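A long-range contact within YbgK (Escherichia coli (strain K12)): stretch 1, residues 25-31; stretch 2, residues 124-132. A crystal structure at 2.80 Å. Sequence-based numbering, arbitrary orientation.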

# COMPACT_ATOMS: atom_id res chain seq x y z
N GLY A 25 6.67 3.87 5.49
CA GLY A 25 5.73 2.79 5.77
C GLY A 25 4.26 3.07 5.58
O GLY A 25 3.44 2.29 6.05
N ILE A 26 3.90 4.15 4.85
CA ILE A 26 2.50 4.51 4.60
C ILE A 26 2.11 4.04 3.20
O ILE A 26 2.74 4.44 2.22
CB ILE A 26 2.27 6.04 4.80
CG1 ILE A 26 2.32 6.39 6.30
CG2 ILE A 26 0.93 6.51 4.16
CD1 ILE A 26 2.76 7.86 6.67
N SER A 27 1.04 3.24 3.10
CA SER A 27 0.50 2.75 1.83
C SER A 27 -0.22 3.90 1.13
O SER A 27 -0.84 4.72 1.81
CB SER A 27 -0.44 1.58 2.07
OG SER A 27 0.10 0.66 3.01
N HIS A 28 -0.10 4.00 -0.21
CA HIS A 28 -0.71 5.10 -0.97
C HIS A 28 -2.25 4.99 -1.02
O HIS A 28 -2.91 6.02 -1.12
CB HIS A 28 -0.12 5.20 -2.40
CG HIS A 28 -0.72 4.26 -3.40
ND1 HIS A 28 -1.45 4.73 -4.48
CD2 HIS A 28 -0.69 2.91 -3.45
CE1 HIS A 28 -1.82 3.66 -5.16
NE2 HIS A 28 -1.40 2.54 -4.58
N CYS A 29 -2.80 3.76 -0.94
CA CYS A 29 -4.25 3.49 -0.96
C CYS A 29 -4.91 4.10 -2.23
O CYS A 29 -4.32 3.98 -3.31
CB CYS A 29 -4.90 3.99 0.33
SG CYS A 29 -4.10 3.39 1.85
N GLY A 30 -6.10 4.69 -2.12
CA GLY A 30 -6.80 5.23 -3.28
C GLY A 30 -7.68 4.16 -3.89
O GLY A 30 -7.73 3.04 -3.36
N ALA A 31 -8.38 4.49 -4.97
CA ALA A 31 -9.29 3.54 -5.61
C ALA A 31 -8.54 2.36 -6.23
O ALA A 31 -7.49 2.54 -6.84
CB ALA A 31 -10.13 4.23 -6.68
N VAL A 124 -5.95 14.28 4.87
CA VAL A 124 -4.90 13.86 5.79
C VAL A 124 -3.64 13.50 4.99
O VAL A 124 -3.59 12.44 4.38
CB VAL A 124 -5.37 12.67 6.67
CG1 VAL A 124 -4.23 12.14 7.54
CG2 VAL A 124 -6.57 13.06 7.53
N MET A 125 -2.64 14.41 5.01
CA MET A 125 -1.35 14.27 4.32
C MET A 125 -1.56 14.24 2.78
O MET A 125 -1.22 13.28 2.10
CB MET A 125 -0.57 13.05 4.85
CG MET A 125 0.20 13.35 6.12
SD MET A 125 0.88 11.90 6.95
CE MET A 125 -0.60 11.03 7.37
N GLY A 126 -2.12 15.35 2.28
CA GLY A 126 -2.40 15.57 0.86
C GLY A 126 -3.27 14.53 0.18
O GLY A 126 -3.10 14.29 -1.02
N SER A 127 -4.21 13.91 0.92
CA SER A 127 -5.09 12.87 0.39
C SER A 127 -6.25 12.58 1.35
O SER A 127 -6.09 12.72 2.56
CB SER A 127 -4.29 11.58 0.14
OG SER A 127 -5.12 10.50 -0.24
N CYS A 128 -7.40 12.17 0.79
CA CYS A 128 -8.61 11.83 1.53
C CYS A 128 -8.89 10.31 1.46
O CYS A 128 -9.97 9.87 1.87
CB CYS A 128 -9.79 12.63 0.98
SG CYS A 128 -9.49 14.42 0.89
N SER A 129 -7.91 9.51 1.00
CA SER A 129 -8.07 8.06 0.91
C SER A 129 -8.13 7.43 2.29
O SER A 129 -7.26 7.70 3.12
CB SER A 129 -6.92 7.44 0.12
OG SER A 129 -6.99 7.82 -1.24
N THR A 130 -9.11 6.55 2.51
CA THR A 130 -9.31 5.89 3.80
C THR A 130 -8.33 4.74 3.96
O THR A 130 -8.31 3.82 3.13
CB THR A 130 -10.75 5.38 3.93
OG1 THR A 130 -11.65 6.36 3.42
CG2 THR A 130 -11.13 5.07 5.38
N ASP A 131 -7.52 4.79 5.03
CA ASP A 131 -6.58 3.73 5.38
C ASP A 131 -7.19 2.97 6.56
O ASP A 131 -7.21 3.48 7.68
CB ASP A 131 -5.20 4.33 5.70
CG ASP A 131 -4.03 3.36 5.57
OD1 ASP A 131 -4.27 2.13 5.67
OD2 ASP A 131 -2.89 3.82 5.41
N LEU A 132 -7.77 1.79 6.29
CA LEU A 132 -8.49 1.01 7.30
C LEU A 132 -7.56 0.31 8.30
O LEU A 132 -7.99 0.05 9.42
CB LEU A 132 -9.39 -0.03 6.61
CG LEU A 132 -10.46 0.55 5.68
CD1 LEU A 132 -10.91 -0.48 4.66
CD2 LEU A 132 -11.66 1.06 6.46
O HOH W 1 -2.53 5.68 3.58
O HOH W 2 -1.85 -0.09 4.81

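Two loops distant in sequence can pack together without a single direct hydrogen bond between them, leaving water and van der Waals contact to do the joining. The meeting of residues 25-31 with 124-132 in YbgK illustrates the principle: neither stretch forms regular helix or strand, and the contact buries a modest 256 Å² in all.

Gly25 lies beyond reach of the other loop, its positive phi being of the kind that favours glycine. The contact begins at Ile26, whose CA-to-CB bond points toward stretch 2; with chi1 m and chi2 t, its CD1 lies 4.5 Å from SD of Met125, a loose apolar touch.

At Ser27 the join becomes polar. Its carbonyl O stands 4.2 Å from Asp131 OD2, and two acceptors cannot bond to each other without a donor between them. Water 1 supplies it, giving one hydrogen to Ser27 O and the other to Asp131 OD2, each at 2.6 Å from the water oxygen. Water 2 repeats the arrangement less tightly, donating to Ser27 OG at 2.8 Å and, weakly, to Asp131 OD1 at 3.4 Å. Both carboxylate oxygens are thus tied through water to the same serine.

His28 turns its CA-to-CB bond away, whereas that of Cys29 points toward stretch 2, and Cys29 makes more of the contact. Its CB lies 4.0 Å from Ser129 CB, while SG reaches 3.7 Å from CG of Asp131.

Gly30 marks the closest backbone approach, its CA 5.2 Å from that of Ser129, and Ser129 OG comes within 3.3 Å of Gly30 CA. Gly30 N is 3.4 Å from the same OG, but the angle is too poor for a hydrogen bond. Within its own loop, Ser129 is braced by a well-aligned bond from its N to Ser127 OG (3.2 Å, 169°). With Ala31, its CA-to-CB bond directed away, the contact ends.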